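Local structure of putative uncharacterized protein (Bacteroides thetaiotaomicron, 2RBK) at residues M93-V107 and Q149-V162. The protein is probably a magnesium-dependent phosphatase of the haloacid dehalogenase superfamily, which binds a vanadium oxide next to its magnesium ion. Residues are numbered along the deposited sequence; the frame is centred on the assembly and turned at random. Where two conformers were deposited one is given.
Sequences MAAFCEKKGVPCIFV and QMTPFITEEEEKEV
Strands 104-107 and 149-152 run antiparallel, joined in the hydrogen-bonded pairs Ile105-Thr151 and Val107-Gln149. Thr151 N gives a 2.8 Å bond to Ile105 O, and just beyond the strands Phe153 N bonds to Pro103 O at 3.0 Å. On one face of this pair, Met150 reaches both Phe106 and helix 93-100. Its CG lies 3.8 Å from Phe106 CD2, its sulfur makes an oblique Met-aromatic contact with that ring, and its methyl CE presses tightly on Met93 CB at 3.4 Å. Met93, bent at chi2 and chi3, lays SD against the Pro152 ring and CE against Val162. On the other face, Ile105 CD1 meets the edge of the Phe153 ring.

Between helices 93-100 and 156-162, Val162 CB sits over the Phe96 ring centre in a CH-pi contact, 3.5 Å from the centroid, while Lys100 CG lies against the opposite face, off-centre. Lys100, bent at chi2 (-72°), carries NZ to the syn lone pair of Glu161 OE1 in a salt bridge whose modelled length is doubtfully short. A Thr155-Glu158 capping box opens helix 156-162.

The Gln149 side chain, bonded to Gly44 O and Asn69 ND2, lies about 8 Å from the bound vanadium ligand; the sheet-and-helix layer is consistent with the cap domain of HAD phosphatases.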
loop_
_atom_site.group_PDB
_atom_site.type_symbol
_atom_site.label_atom_id
_atom_site.label_comp_id
_atom_site.label_asym_id
_atom_site.label_seq_id
_atom_site.Cartn_x
_atom_site.Cartn_y
_atom_site.Cartn_z
ATOM N N MET A 93 19.882 0.393 -7.010
ATOM C CA MET A 93 19.398 0.272 -5.640
ATOM C C MET A 93 20.094 -0.849 -4.877
ATOM O O MET A 93 20.500 -0.651 -3.722
ATOM C CB MET A 93 17.875 0.055 -5.675
ATOM C CG MET A 93 17.316 0.018 -4.251
ATOM S SD MET A 93 17.534 1.440 -3.186
ATOM C CE MET A 93 16.549 2.662 -4.037
ATOM N N ALA A 94 20.268 -1.985 -5.521
ATOM C CA ALA A 94 20.965 -3.102 -4.879
ATOM C C ALA A 94 22.410 -2.699 -4.539
ATOM O O ALA A 94 22.867 -3.005 -3.429
ATOM C CB ALA A 94 20.955 -4.318 -5.782
ATOM N N ALA A 95 23.102 -2.028 -5.425
ATOM C CA ALA A 95 24.474 -1.622 -5.174
ATOM C C ALA A 95 24.504 -0.634 -4.023
ATOM O O ALA A 95 25.404 -0.695 -3.175
ATOM C CB ALA A 95 25.088 -1.024 -6.438
ATOM N N PHE A 96 23.603 0.332 -3.979
ATOM C CA PHE A 96 23.557 1.365 -2.959
ATOM C C PHE A 96 23.346 0.726 -1.602
ATOM O O PHE A 96 24.045 0.990 -0.663
ATOM C CB PHE A 96 22.450 2.376 -3.259
ATOM C CG PHE A 96 22.284 3.440 -2.192
ATOM C CD1 PHE A 96 23.132 4.535 -2.219
ATOM C CD2 PHE A 96 21.349 3.340 -1.191
ATOM C CE1 PHE A 96 23.014 5.534 -1.242
ATOM C CE2 PHE A 96 21.231 4.340 -0.229
ATOM C CZ PHE A 96 22.077 5.418 -0.273
ATOM N N CYS A 97 22.328 -0.136 -1.535
ATOM C CA CYS A 97 22.025 -0.777 -0.246
ATOM C C CYS A 97 23.155 -1.661 0.253
ATOM O O CYS A 97 23.491 -1.663 1.455
ATOM C CB CYS A 97 20.732 -1.571 -0.264
ATOM S SG CYS A 97 19.262 -0.516 -0.481
ATOM N N GLU A 98 23.775 -2.418 -0.665
ATOM C CA GLU A 98 24.877 -3.263 -0.244
ATOM C C GLU A 98 26.048 -2.427 0.252
ATOM O O GLU A 98 26.659 -2.750 1.296
ATOM C CB GLU A 98 25.317 -4.156 -1.431
ATOM C CG GLU A 98 26.389 -5.157 -1.042
ATOM C CD GLU A 98 26.746 -6.240 -2.010
ATOM O OE1 GLU A 98 26.378 -6.353 -3.187
ATOM O OE2 GLU A 98 27.520 -7.103 -1.472
ATOM N N LYS A 99 26.381 -1.360 -0.451
ATOM C CA LYS A 99 27.470 -0.474 -0.035
ATOM C C LYS A 99 27.220 0.196 1.303
ATOM O O LYS A 99 28.099 0.368 2.164
ATOM C CB LYS A 99 27.671 0.581 -1.138
ATOM C CG LYS A 99 28.653 1.718 -0.831
ATOM C CD LYS A 99 28.687 2.851 -1.882
ATOM C CE LYS A 99 27.442 3.752 -1.730
ATOM N NZ LYS A 99 26.800 4.141 -3.021
ATOM N N LYS A 100 25.940 0.570 1.537
ATOM C CA LYS A 100 25.582 1.336 2.778
ATOM C C LYS A 100 25.328 0.441 3.959
ATOM O O LYS A 100 25.155 0.962 5.075
ATOM C CB LYS A 100 24.331 2.177 2.571
ATOM C CG LYS A 100 24.318 3.448 1.689
ATOM C CD LYS A 100 25.038 4.620 2.292
ATOM C CE LYS A 100 25.190 5.834 1.377
ATOM N NZ LYS A 100 25.719 6.954 2.254
ATOM N N GLY A 101 25.265 -0.880 3.685
ATOM C CA GLY A 101 24.948 -1.830 4.710
ATOM C C GLY A 101 23.537 -1.809 5.221
ATOM O O GLY A 101 23.365 -1.980 6.443
ATOM N N VAL A 102 22.568 -1.582 4.320
ATOM C CA VAL A 102 21.173 -1.679 4.733
ATOM C C VAL A 102 20.466 -2.725 3.915
ATOM O O VAL A 102 20.824 -3.058 2.782
ATOM C CB VAL A 102 20.477 -0.331 4.640
ATOM C CG1 VAL A 102 21.202 0.733 5.468
ATOM C CG2 VAL A 102 20.434 0.170 3.232
ATOM N N PRO A 103 19.408 -3.301 4.505
ATOM C CA PRO A 103 18.689 -4.361 3.811
ATOM C C PRO A 103 17.724 -3.797 2.763
ATOM O O PRO A 103 17.329 -2.614 2.771
ATOM C CB PRO A 103 17.853 -5.021 4.909
ATOM C CG PRO A 103 17.949 -4.156 6.106
ATOM C CD PRO A 103 19.006 -3.129 5.881
ATOM N N CYS A 104 17.314 -4.702 1.871
ATOM C CA CYS A 104 16.343 -4.337 0.839
ATOM C C CYS A 104 15.555 -5.585 0.449
ATOM O O CYS A 104 16.140 -6.643 0.249
ATOM C CB CYS A 104 17.045 -3.739 -0.367
ATOM S SG CYS A 104 15.934 -2.985 -1.586
ATOM N N ILE A 105 14.241 -5.429 0.382
ATOM C CA ILE A 105 13.310 -6.448 -0.112
ATOM C C ILE A 105 13.114 -6.237 -1.593
ATOM O O ILE A 105 12.992 -5.100 -2.104
ATOM C CB ILE A 105 11.983 -6.387 0.647
ATOM C CG1 ILE A 105 12.168 -6.690 2.133
ATOM C CG2 ILE A 105 10.904 -7.212 0.028
ATOM C CD1 ILE A 105 10.987 -6.303 2.982
ATOM N N PHE A 106 13.111 -7.351 -2.340
ATOM C CA PHE A 106 12.881 -7.358 -3.790
ATOM C C PHE A 106 11.697 -8.226 -4.082
ATOM O O PHE A 106 11.724 -9.430 -3.744
ATOM C CB PHE A 106 14.126 -7.835 -4.555
ATOM C CG PHE A 106 15.320 -6.923 -4.419
ATOM C CD1 PHE A 106 16.165 -7.015 -3.319
ATOM C CD2 PHE A 106 15.598 -5.957 -5.369
ATOM C CE1 PHE A 106 17.218 -6.171 -3.192
ATOM C CE2 PHE A 106 16.685 -5.144 -5.247
ATOM C CZ PHE A 106 17.504 -5.231 -4.129
ATOM N N VAL A 107 10.660 -7.687 -4.687
ATOM C CA VAL A 107 9.428 -8.389 -4.914
ATOM C C VAL A 107 9.248 -8.643 -6.417
ATOM O O VAL A 107 9.254 -7.690 -7.210
ATOM C CB VAL A 107 8.186 -7.615 -4.381
ATOM C CG1 VAL A 107 7.019 -8.576 -4.405
ATOM C CG2 VAL A 107 8.425 -7.017 -3.035
ATOM N N GLN A 149 8.587 -4.338 -7.222
ATOM C CA GLN A 149 8.739 -3.382 -6.149
ATOM C C GLN A 149 10.011 -3.722 -5.358
ATOM O O GLN A 149 10.302 -4.880 -5.120
ATOM C CB GLN A 149 7.527 -3.370 -5.197
ATOM C CG GLN A 149 7.651 -2.339 -4.074
ATOM C CD GLN A 149 6.323 -2.186 -3.360
ATOM O OE1 GLN A 149 5.498 -1.356 -3.818
ATOM N NE2 GLN A 149 6.045 -2.948 -2.321
ATOM N N MET A 150 10.746 -2.671 -4.965
ATOM C CA MET A 150 11.836 -2.815 -4.012
ATOM C C MET A 150 11.522 -2.033 -2.776
ATOM O O MET A 150 10.970 -0.933 -2.869
ATOM C CB MET A 150 13.135 -2.275 -4.574
ATOM C CG MET A 150 13.629 -2.781 -5.806
ATOM S SD MET A 150 15.040 -1.974 -6.485
ATOM C CE MET A 150 14.736 -0.363 -7.032
ATOM N N THR A 151 11.908 -2.550 -1.639
ATOM C CA THR A 151 11.666 -1.896 -0.340
ATOM C C THR A 151 12.980 -1.771 0.415
ATOM O O THR A 151 13.324 -2.686 1.208
ATOM C CB THR A 151 10.571 -2.650 0.395
ATOM O OG1 THR A 151 9.390 -2.628 -0.431
ATOM C CG2 THR A 151 10.287 -1.969 1.712
ATOM N N PRO A 152 13.729 -0.722 0.144
ATOM C CA PRO A 152 14.965 -0.468 0.886
ATOM C C PRO A 152 14.694 0.136 2.250
ATOM O O PRO A 152 13.825 0.978 2.439
ATOM C CB PRO A 152 15.707 0.571 -0.019
ATOM C CG PRO A 152 14.571 1.295 -0.666
ATOM C CD PRO A 152 13.549 0.249 -0.971
ATOM N N PHE A 153 15.496 -0.317 3.248
ATOM C CA PHE A 153 15.384 0.170 4.610
ATOM C C PHE A 153 16.346 1.350 4.728
ATOM O O PHE A 153 17.433 1.292 5.315
ATOM C CB PHE A 153 15.695 -0.960 5.609
ATOM C CG PHE A 153 14.533 -1.894 5.742
ATOM C CD1 PHE A 153 14.257 -2.741 4.666
ATOM C CD2 PHE A 153 13.658 -1.976 6.815
ATOM C CE1 PHE A 153 13.193 -3.609 4.729
ATOM C CE2 PHE A 153 12.584 -2.856 6.891
ATOM C CZ PHE A 153 12.327 -3.666 5.790
ATOM N N ILE A 154 15.953 2.482 4.091
ATOM C CA ILE A 154 16.770 3.723 4.015
ATOM C C ILE A 154 16.042 4.855 4.675
ATOM O O ILE A 154 14.821 4.937 4.618
ATOM C CB ILE A 154 17.088 4.064 2.539
ATOM C CG1 ILE A 154 15.855 4.175 1.636
ATOM C CG2 ILE A 154 18.114 3.028 2.050
ATOM C CD1 ILE A 154 16.189 4.630 0.241
ATOM N N THR A 155 16.839 5.747 5.288
ATOM C CA THR A 155 16.312 6.985 5.832
ATOM C C THR A 155 15.963 7.954 4.693
ATOM O O THR A 155 16.375 7.737 3.566
ATOM C CB THR A 155 17.338 7.686 6.750
ATOM O OG1 THR A 155 18.479 8.042 5.919
ATOM C CG2 THR A 155 17.864 6.870 7.897
ATOM N N GLU A 156 15.314 9.096 5.039
ATOM C CA GLU A 156 15.052 10.173 4.043
ATOM C C GLU A 156 16.371 10.720 3.514
ATOM O O GLU A 156 16.480 11.005 2.321
ATOM C CB GLU A 156 14.149 11.185 4.711
ATOM C CG GLU A 156 12.746 10.668 5.032
ATOM C CD GLU A 156 11.849 11.851 5.352
ATOM O OE1 GLU A 156 11.671 12.721 4.475
ATOM O OE2 GLU A 156 11.302 11.895 6.455
ATOM N N GLU A 157 17.399 10.890 4.399
ATOM C CA GLU A 157 18.708 11.369 3.942
ATOM C C GLU A 157 19.285 10.386 2.925
ATOM O O GLU A 157 19.786 10.762 1.878
ATOM C CB GLU A 157 19.613 11.550 5.167
ATOM C CG GLU A 157 21.082 11.759 5.000
ATOM C CD GLU A 157 21.652 12.092 6.362
ATOM O OE1 GLU A 157 22.092 13.201 6.624
ATOM O OE2 GLU A 157 21.629 11.174 7.228
ATOM N N GLU A 158 19.242 9.077 3.223
ATOM C CA GLU A 158 19.775 8.110 2.239
ATOM C C GLU A 158 18.965 8.050 0.993
ATOM O O GLU A 158 19.497 7.867 -0.087
ATOM C CB GLU A 158 19.860 6.741 2.916
ATOM C CG GLU A 158 20.944 6.676 3.974
ATOM C CD GLU A 158 20.836 5.468 4.897
ATOM O OE1 GLU A 158 19.716 4.888 5.073
ATOM O OE2 GLU A 158 21.904 5.126 5.513
ATOM N N GLU A 159 17.658 8.205 1.098
ATOM C CA GLU A 159 16.803 8.305 -0.077
ATOM C C GLU A 159 17.318 9.416 -0.972
ATOM O O GLU A 159 17.419 9.191 -2.142
ATOM C CB GLU A 159 15.356 8.500 0.350
ATOM C CG GLU A 159 14.360 8.840 -0.737
ATOM C CD GLU A 159 12.974 9.103 -0.180
ATOM O OE1 GLU A 159 12.639 8.666 0.948
ATOM O OE2 GLU A 159 12.148 9.764 -0.862
ATOM N N LYS A 160 17.616 10.625 -0.430
ATOM C CA LYS A 160 18.092 11.699 -1.301
ATOM C C LYS A 160 19.451 11.375 -1.907
ATOM O O LYS A 160 19.747 11.773 -3.034
ATOM C CB LYS A 160 18.084 13.060 -0.573
ATOM C CG LYS A 160 16.726 13.519 -0.042
ATOM C CD LYS A 160 15.628 13.492 -1.074
ATOM C CE LYS A 160 14.338 14.182 -0.806
ATOM N NZ LYS A 160 13.401 14.323 -1.955
ATOM N N GLU A 161 20.271 10.588 -1.219
ATOM C CA GLU A 161 21.545 10.188 -1.744
ATOM C C GLU A 161 21.410 9.221 -2.941
ATOM O O GLU A 161 22.190 9.328 -3.927
ATOM C CB GLU A 161 22.418 9.553 -0.639
ATOM C CG GLU A 161 23.905 9.534 -1.012
ATOM C CD GLU A 161 24.744 8.820 0.033
ATOM O OE1 GLU A 161 24.213 8.685 1.182
ATOM O OE2 GLU A 161 25.874 8.420 -0.371
ATOM N N VAL A 162 20.491 8.279 -2.874
ATOM C CA VAL A 162 20.331 7.304 -3.951
ATOM C C VAL A 162 19.398 7.788 -5.041
ATOM O O VAL A 162 19.403 7.192 -6.117
ATOM C CB VAL A 162 19.834 5.960 -3.409
ATOM C CG1 VAL A 162 18.373 6.017 -3.041
ATOM C CG2 VAL A 162 19.984 4.829 -4.434
#